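Local coordinates for tail fiber protein (PDB 6CL6) that serves as the receptor-binding fiber of the R2 pyocin, a contractile injection system of Pseudomonas aeruginosa, and assembles as a trimer, at the interface of chains A and B. Coordinates in Å, arbitrary orientation; residue numbers count along the deposited sequence, not the author numbering. Chains: chain A/B, Tail fiber protein.

Contact 1: the interface of chains A and B. Residues chain A 28, 30, 33, 37-38; chain B 34, 36, 55-56.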
# COMPACT_ATOMS: atom_id res chain seq x y z
N LEU A 28 85.57 14.32 -27.04
CA LEU A 28 85.89 12.95 -27.42
C LEU A 28 84.86 12.38 -28.38
O LEU A 28 83.67 12.60 -28.24
CB LEU A 28 85.92 12.09 -26.15
CG LEU A 28 87.04 12.34 -25.17
CD1 LEU A 28 86.72 11.75 -23.82
CD2 LEU A 28 88.30 11.74 -25.74
N GLU A 30 82.44 9.54 -29.57
CA GLU A 30 81.62 8.72 -28.67
C GLU A 30 82.18 7.31 -28.52
O GLU A 30 82.11 6.73 -27.43
CB GLU A 30 80.19 8.65 -29.22
CG GLU A 30 79.51 10.03 -29.31
CD GLU A 30 78.08 9.99 -29.81
OE1 GLU A 30 77.48 8.89 -29.84
OE2 GLU A 30 77.57 11.05 -30.23
N LEU A 33 84.21 6.34 -25.41
CA LEU A 33 83.56 6.25 -24.10
C LEU A 33 83.24 4.80 -23.73
O LEU A 33 82.85 4.01 -24.58
CB LEU A 33 82.26 7.04 -24.08
CG LEU A 33 82.28 8.54 -24.31
CD1 LEU A 33 80.87 9.06 -24.11
CD2 LEU A 33 83.25 9.20 -23.37
N ALA A 37 78.18 4.87 -20.94
CA ALA A 37 78.09 6.33 -21.07
C ALA A 37 77.56 6.78 -22.41
O ALA A 37 77.21 7.96 -22.57
CB ALA A 37 79.46 6.97 -20.80
N ARG A 38 77.45 5.87 -23.38
CA ARG A 38 76.79 6.13 -24.66
C ARG A 38 75.33 5.69 -24.62
O ARG A 38 74.65 5.78 -25.63
CB ARG A 38 77.54 5.41 -25.77
CG ARG A 38 79.04 5.73 -25.86
CD ARG A 38 79.75 4.79 -26.81
NE ARG A 38 79.21 4.85 -28.15
CZ ARG A 38 79.52 4.00 -29.12
NH1 ARG A 38 80.38 3.02 -28.90
NH2 ARG A 38 78.96 4.14 -30.34
N PRO B 34 81.02 14.19 -24.69
CA PRO B 34 79.80 14.49 -25.44
C PRO B 34 78.75 15.04 -24.49
O PRO B 34 78.67 14.65 -23.32
CB PRO B 34 79.42 13.14 -26.05
CG PRO B 34 80.68 12.39 -26.12
CD PRO B 34 81.48 12.80 -24.90
N PHE B 36 75.62 14.87 -23.95
CA PHE B 36 74.62 14.07 -23.26
C PHE B 36 75.18 13.40 -22.01
O PHE B 36 74.42 13.08 -21.09
CB PHE B 36 74.02 13.05 -24.21
CG PHE B 36 75.03 12.19 -24.92
CD1 PHE B 36 75.71 11.17 -24.24
CD2 PHE B 36 75.26 12.35 -26.27
CE1 PHE B 36 76.60 10.38 -24.90
CE2 PHE B 36 76.19 11.54 -26.93
CZ PHE B 36 76.82 10.56 -26.25
N VAL B 55 71.11 9.04 -29.30
CA VAL B 55 71.88 9.52 -28.15
C VAL B 55 71.08 9.32 -26.87
O VAL B 55 69.86 9.27 -26.92
CB VAL B 55 72.28 11.00 -28.33
CG1 VAL B 55 73.14 11.17 -29.57
CG2 VAL B 55 71.04 11.86 -28.43
N PRO B 56 71.71 9.17 -25.71
CA PRO B 56 70.94 8.83 -24.51
C PRO B 56 70.15 10.00 -23.90
O PRO B 56 69.41 9.77 -22.93
CB PRO B 56 72.02 8.33 -23.53
CG PRO B 56 73.32 8.89 -24.03
CD PRO B 56 73.17 8.97 -25.52
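The 3-10 helices 30-32 and 35-38 of chain A, with the loop residues A:Leu28 and A:Leu33, meet the loop residue B:Pro34, the 3-10 helix 35-38 of chain B and the loop at B:Val55 and B:Pro56. The same short segment is used by both chains, but with different residues, as suits a rotational trimer. The ring of B:Phe36 centres the patch. With CG between the backbone N and the carbonyl carbon (chi1 53°), this ring is carried between B:Pro34 and B:Pro56. Chain A meets it at its edge, in plane. The carboxylate of A:Glu30 stands almost perpendicular to it, and CD lies 3.8 Å from CE2 of B:Phe36. The backbone O of A:Ala37 faces another part of the rim, 3.4 Å from CE1 of B:Phe36. CB of B:Pro34 lies toward the rim of one face, and CD of B:Pro56 sits over the centre of the other. The two prolines sandwich the ring, which probably limits its rotation. The CD1 methyl of A:Leu33 points at the CG-CD edge of B:Pro34, 3.9 Å from CD of the proline. On the B:Pro56 side of the ring, CD of B:Pro56 lies 3.5 Å from the backbone O of A:Arg38.

Contact 2: the interface of chains A and B. Residues chain A 148, 170, 172; chain B 126, 146, 174-176.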
# COMPACT_ATOMS: atom_id res chain seq x y z
N TRP A 148 38.89 -0.54 -13.99
CA TRP A 148 37.55 -0.19 -14.37
C TRP A 148 37.46 -0.12 -15.89
O TRP A 148 38.39 0.31 -16.56
CB TRP A 148 37.05 1.12 -13.74
CG TRP A 148 37.86 2.34 -13.98
CD1 TRP A 148 39.12 2.58 -13.56
CD2 TRP A 148 37.43 3.53 -14.65
NE1 TRP A 148 39.52 3.83 -13.94
CE2 TRP A 148 38.50 4.44 -14.61
CE3 TRP A 148 36.25 3.91 -15.28
CZ2 TRP A 148 38.42 5.70 -15.16
CZ3 TRP A 148 36.17 5.15 -15.84
CH2 TRP A 148 37.26 6.03 -15.79
N LEU A 170 29.25 1.12 -16.38
CA LEU A 170 30.60 1.14 -15.83
C LEU A 170 30.87 -0.05 -14.94
O LEU A 170 30.24 -0.20 -13.88
CB LEU A 170 30.83 2.44 -15.04
CG LEU A 170 32.27 2.79 -14.76
CD1 LEU A 170 33.06 3.00 -16.02
CD2 LEU A 170 32.33 4.02 -13.89
N HIS A 172 33.49 -1.90 -12.40
CA HIS A 172 34.66 -1.87 -11.53
C HIS A 172 35.03 -3.28 -11.10
O HIS A 172 34.15 -4.09 -10.77
CB HIS A 172 34.44 -1.03 -10.27
CG HIS A 172 34.72 0.42 -10.44
ND1 HIS A 172 33.78 1.31 -10.88
CD2 HIS A 172 35.85 1.14 -10.20
CE1 HIS A 172 34.30 2.53 -10.91
NE2 HIS A 172 35.56 2.45 -10.52
N PHE B 126 44.10 7.67 -9.84
CA PHE B 126 43.36 7.97 -8.62
C PHE B 126 44.34 7.87 -7.47
O PHE B 126 44.97 6.81 -7.27
CB PHE B 126 42.23 6.96 -8.40
CG PHE B 126 41.03 7.22 -9.22
CD1 PHE B 126 40.91 6.70 -10.50
CD2 PHE B 126 40.00 8.00 -8.73
CE1 PHE B 126 39.78 6.95 -11.23
CE2 PHE B 126 38.87 8.25 -9.48
CZ PHE B 126 38.77 7.73 -10.71
N SER B 146 37.99 12.68 -14.23
CA SER B 146 38.11 11.59 -13.26
C SER B 146 38.84 12.05 -12.01
O SER B 146 39.81 12.81 -12.06
CB SER B 146 38.88 10.41 -13.87
OG SER B 146 38.11 9.70 -14.80
N TYR B 174 34.09 9.28 -12.69
CA TYR B 174 34.72 8.30 -13.58
C TYR B 174 34.39 8.71 -15.01
O TYR B 174 33.30 8.43 -15.51
CB TYR B 174 34.23 6.89 -13.29
CG TYR B 174 34.37 6.48 -11.86
CD1 TYR B 174 35.58 6.09 -11.34
CD2 TYR B 174 33.27 6.48 -11.03
CE1 TYR B 174 35.69 5.69 -10.02
CE2 TYR B 174 33.36 6.08 -9.73
CZ TYR B 174 34.55 5.70 -9.22
OH TYR B 174 34.62 5.33 -7.90
N ALA B 175 35.34 9.40 -15.69
CA ALA B 175 35.11 9.91 -17.04
C ALA B 175 35.54 8.86 -18.06
O ALA B 175 36.64 8.89 -18.61
CB ALA B 175 35.85 11.24 -17.26
N ALA B 176 34.68 7.88 -18.26
CA ALA B 176 35.02 6.80 -19.17
C ALA B 176 35.29 7.36 -20.56
O ALA B 176 36.24 6.95 -21.24
CB ALA B 176 33.87 5.78 -19.17
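A chi1 of 57° sets CG of A:Trp148 between its backbone N and carbonyl carbon, and the indole reaches toward chain B. In B:Tyr174, CG is anti to the carbonyl carbon (chi1 -53°), and one ring face is turned to A:His172. The patch is an aromatic contact between strands 147-151 and 169-177 of chain A and strand 169-175 of chain B, and would help hold two subunits of the trimeric fiber together. The imidazole of A:His172 meets the phenol of B:Tyr174 edge-to-face, with the planes 70° apart. The imidazole is the edge partner. Its CE1 sits over the centre of the tyrosine ring, and its NE2 comes 3.3 Å from CE1 of B:Tyr174. Over one face of the imidazole, toward the rim, lies CB of A:Trp148, which flanks the histidine. A:Leu170 adds its CD2 branch, 3.5 Å from CB of B:Tyr174. The six-membered part of the indole reaches the same methylene, with CZ3 of A:Trp148 3.6 Å from CB of B:Tyr174. CZ3 also touches the backbone at B:Ala176, 3.9 Å from its CA. The backbone N of B:Ala176 lies at the indole edge, in plane. B:Phe126 crosses the indole at about a right angle near NE1. Beyond the CH2 edge of the indole, chain B is braced by a nearly straight hydrogen bond, 2.9 Å from N of B:Ala175 to OG of B:Ser146.

Contact 3: the interface of chains A and B. Residues chain A 73, 93; chain B 77-79, 85-87, 104.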
# COMPACT_ATOMS: atom_id res chain seq x y z
N TYR A 73 66.04 -3.12 -19.03
CA TYR A 73 67.15 -2.20 -18.85
C TYR A 73 67.16 -1.73 -17.41
O TYR A 73 66.12 -1.36 -16.86
CB TYR A 73 67.01 -0.98 -19.76
CG TYR A 73 66.94 -1.27 -21.23
CD1 TYR A 73 65.73 -1.48 -21.86
CD2 TYR A 73 68.09 -1.25 -21.99
CE1 TYR A 73 65.70 -1.71 -23.23
CE2 TYR A 73 68.06 -1.45 -23.33
CZ TYR A 73 66.89 -1.69 -23.94
OH TYR A 73 66.91 -1.90 -25.31
N TYR A 93 62.14 -4.07 -21.76
CA TYR A 93 62.82 -4.27 -23.04
C TYR A 93 61.87 -4.55 -24.21
O TYR A 93 62.26 -4.34 -25.37
CB TYR A 93 63.79 -5.43 -22.90
CG TYR A 93 64.62 -5.80 -24.09
CD1 TYR A 93 65.59 -4.95 -24.59
CD2 TYR A 93 64.47 -7.04 -24.68
CE1 TYR A 93 66.37 -5.31 -25.68
CE2 TYR A 93 65.24 -7.42 -25.78
CZ TYR A 93 66.18 -6.56 -26.27
OH TYR A 93 66.94 -6.95 -27.35
N MET B 77 68.00 4.30 -23.89
CA MET B 77 68.89 3.21 -23.55
C MET B 77 68.77 2.21 -24.67
O MET B 77 67.66 1.89 -25.08
CB MET B 77 68.53 2.61 -22.21
CG MET B 77 68.68 3.57 -21.05
SD MET B 77 67.72 3.09 -19.60
CE MET B 77 66.09 3.76 -19.95
N PHE B 78 69.89 1.72 -25.15
CA PHE B 78 69.95 0.98 -26.42
C PHE B 78 70.53 -0.43 -26.30
O PHE B 78 71.39 -0.72 -25.47
CB PHE B 78 70.78 1.74 -27.44
CG PHE B 78 70.34 3.18 -27.65
CD1 PHE B 78 69.25 3.48 -28.43
CD2 PHE B 78 71.06 4.21 -27.07
CE1 PHE B 78 68.87 4.83 -28.63
CE2 PHE B 78 70.72 5.50 -27.25
CZ PHE B 78 69.62 5.82 -28.06
N TYR B 79 70.08 -1.30 -27.22
CA TYR B 79 70.67 -2.63 -27.36
C TYR B 79 70.29 -3.20 -28.71
O TYR B 79 69.09 -3.18 -29.08
CB TYR B 79 70.20 -3.54 -26.21
CG TYR B 79 70.86 -4.91 -26.23
CD1 TYR B 79 70.33 -5.94 -26.98
CD2 TYR B 79 72.00 -5.16 -25.47
CE1 TYR B 79 70.94 -7.20 -27.00
CE2 TYR B 79 72.63 -6.42 -25.48
CZ TYR B 79 72.08 -7.42 -26.26
OH TYR B 79 72.66 -8.66 -26.30
N ASN B 85 67.27 -1.72 -30.62
CA ASN B 85 66.16 -1.68 -29.68
C ASN B 85 66.43 -0.61 -28.62
O ASN B 85 67.59 -0.34 -28.28
CB ASN B 85 65.98 -3.02 -28.98
CG ASN B 85 65.64 -4.15 -29.95
OD1 ASN B 85 64.86 -3.96 -30.90
ND2 ASN B 85 66.24 -5.32 -29.71
N ALA B 86 65.37 -0.03 -28.07
CA ALA B 86 65.56 1.07 -27.14
C ALA B 86 64.45 1.13 -26.12
O ALA B 86 63.30 0.76 -26.39
CB ALA B 86 65.64 2.41 -27.88
N SER B 87 64.80 1.66 -24.96
CA SER B 87 63.86 2.05 -23.91
C SER B 87 64.01 3.55 -23.72
O SER B 87 65.13 4.09 -23.81
CB SER B 87 64.12 1.33 -22.62
OG SER B 87 63.51 1.99 -21.51
N SER B 104 60.95 0.26 -27.85
CA SER B 104 60.95 -0.34 -29.19
C SER B 104 61.72 -1.66 -29.13
O SER B 104 62.90 -1.68 -28.76
CB SER B 104 61.62 0.58 -30.21
OG SER B 104 61.78 -0.10 -31.46
O HOH W 1 64.18 -2.37 -26.15
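One face of the A:Tyr73 ring lies across two strands of chain B, with B:Ser87 near the CD1 rim and B:Met77 near the CD2 rim. CD1 of the tyrosine lies 3.3 Å from CB of B:Ser87. On the same side, near the other rim, CD2 of A:Tyr73 lies 3.9 Å from CB of B:Met77. The phenol end of A:Tyr73 passes close to the backbone of B:Asn85. A second tyrosine, A:Tyr93, takes a hydrogen bond on its phenol oxygen. ND2 of the B:Asn85 amide donates to OH of A:Tyr93 at 3.0 Å. The bond is bent, 130° at the hydrogen, and the phenol oxygen is tilted 26° out of the amide plane. The amide and ring planes are nearly perpendicular. CD1 of B:Tyr79 lies 3.6 Å from OH of A:Tyr93. In the next shell, a water joins the chains. It lies at the edge of the A:Tyr73 ring, in plane, 2.9 Å from OH. It also bonds the backbone O of A:Tyr93 and that of B:Ser104. The A:Tyr93 ring is turned with its CG anti to the backbone N (chi1 -179°), and CE1 of A:Tyr73 lies at its edge. The patch would help tie two subunits of the fiber. A:Tyr73 lies near the start of strand 72-79 and A:Tyr93 directly follows strand 85-92, while chain B contributes strands 72-79, 85-92 and 99-104.

Contact 1 and contact 3 are neighbours, with the centres of their C-alpha atoms about 16 Å apart. Contact 2 lies farther along the fiber, about 33 Å from contact 3 and 44 Å from contact 1. No residue is shared among the three sets. Contact 1 uses mainly 3-10 helices and loops, whereas contacts 2 and 3 join strands. The same element often serves both chains: 3-10 helix 35-38 in contact 1, the strand beginning at 169 in contact 2 and strand 72-79 in contact 3. Repeated between the chains of the trimer, such unlike pairings would hold the elongated fiber together at successive levels.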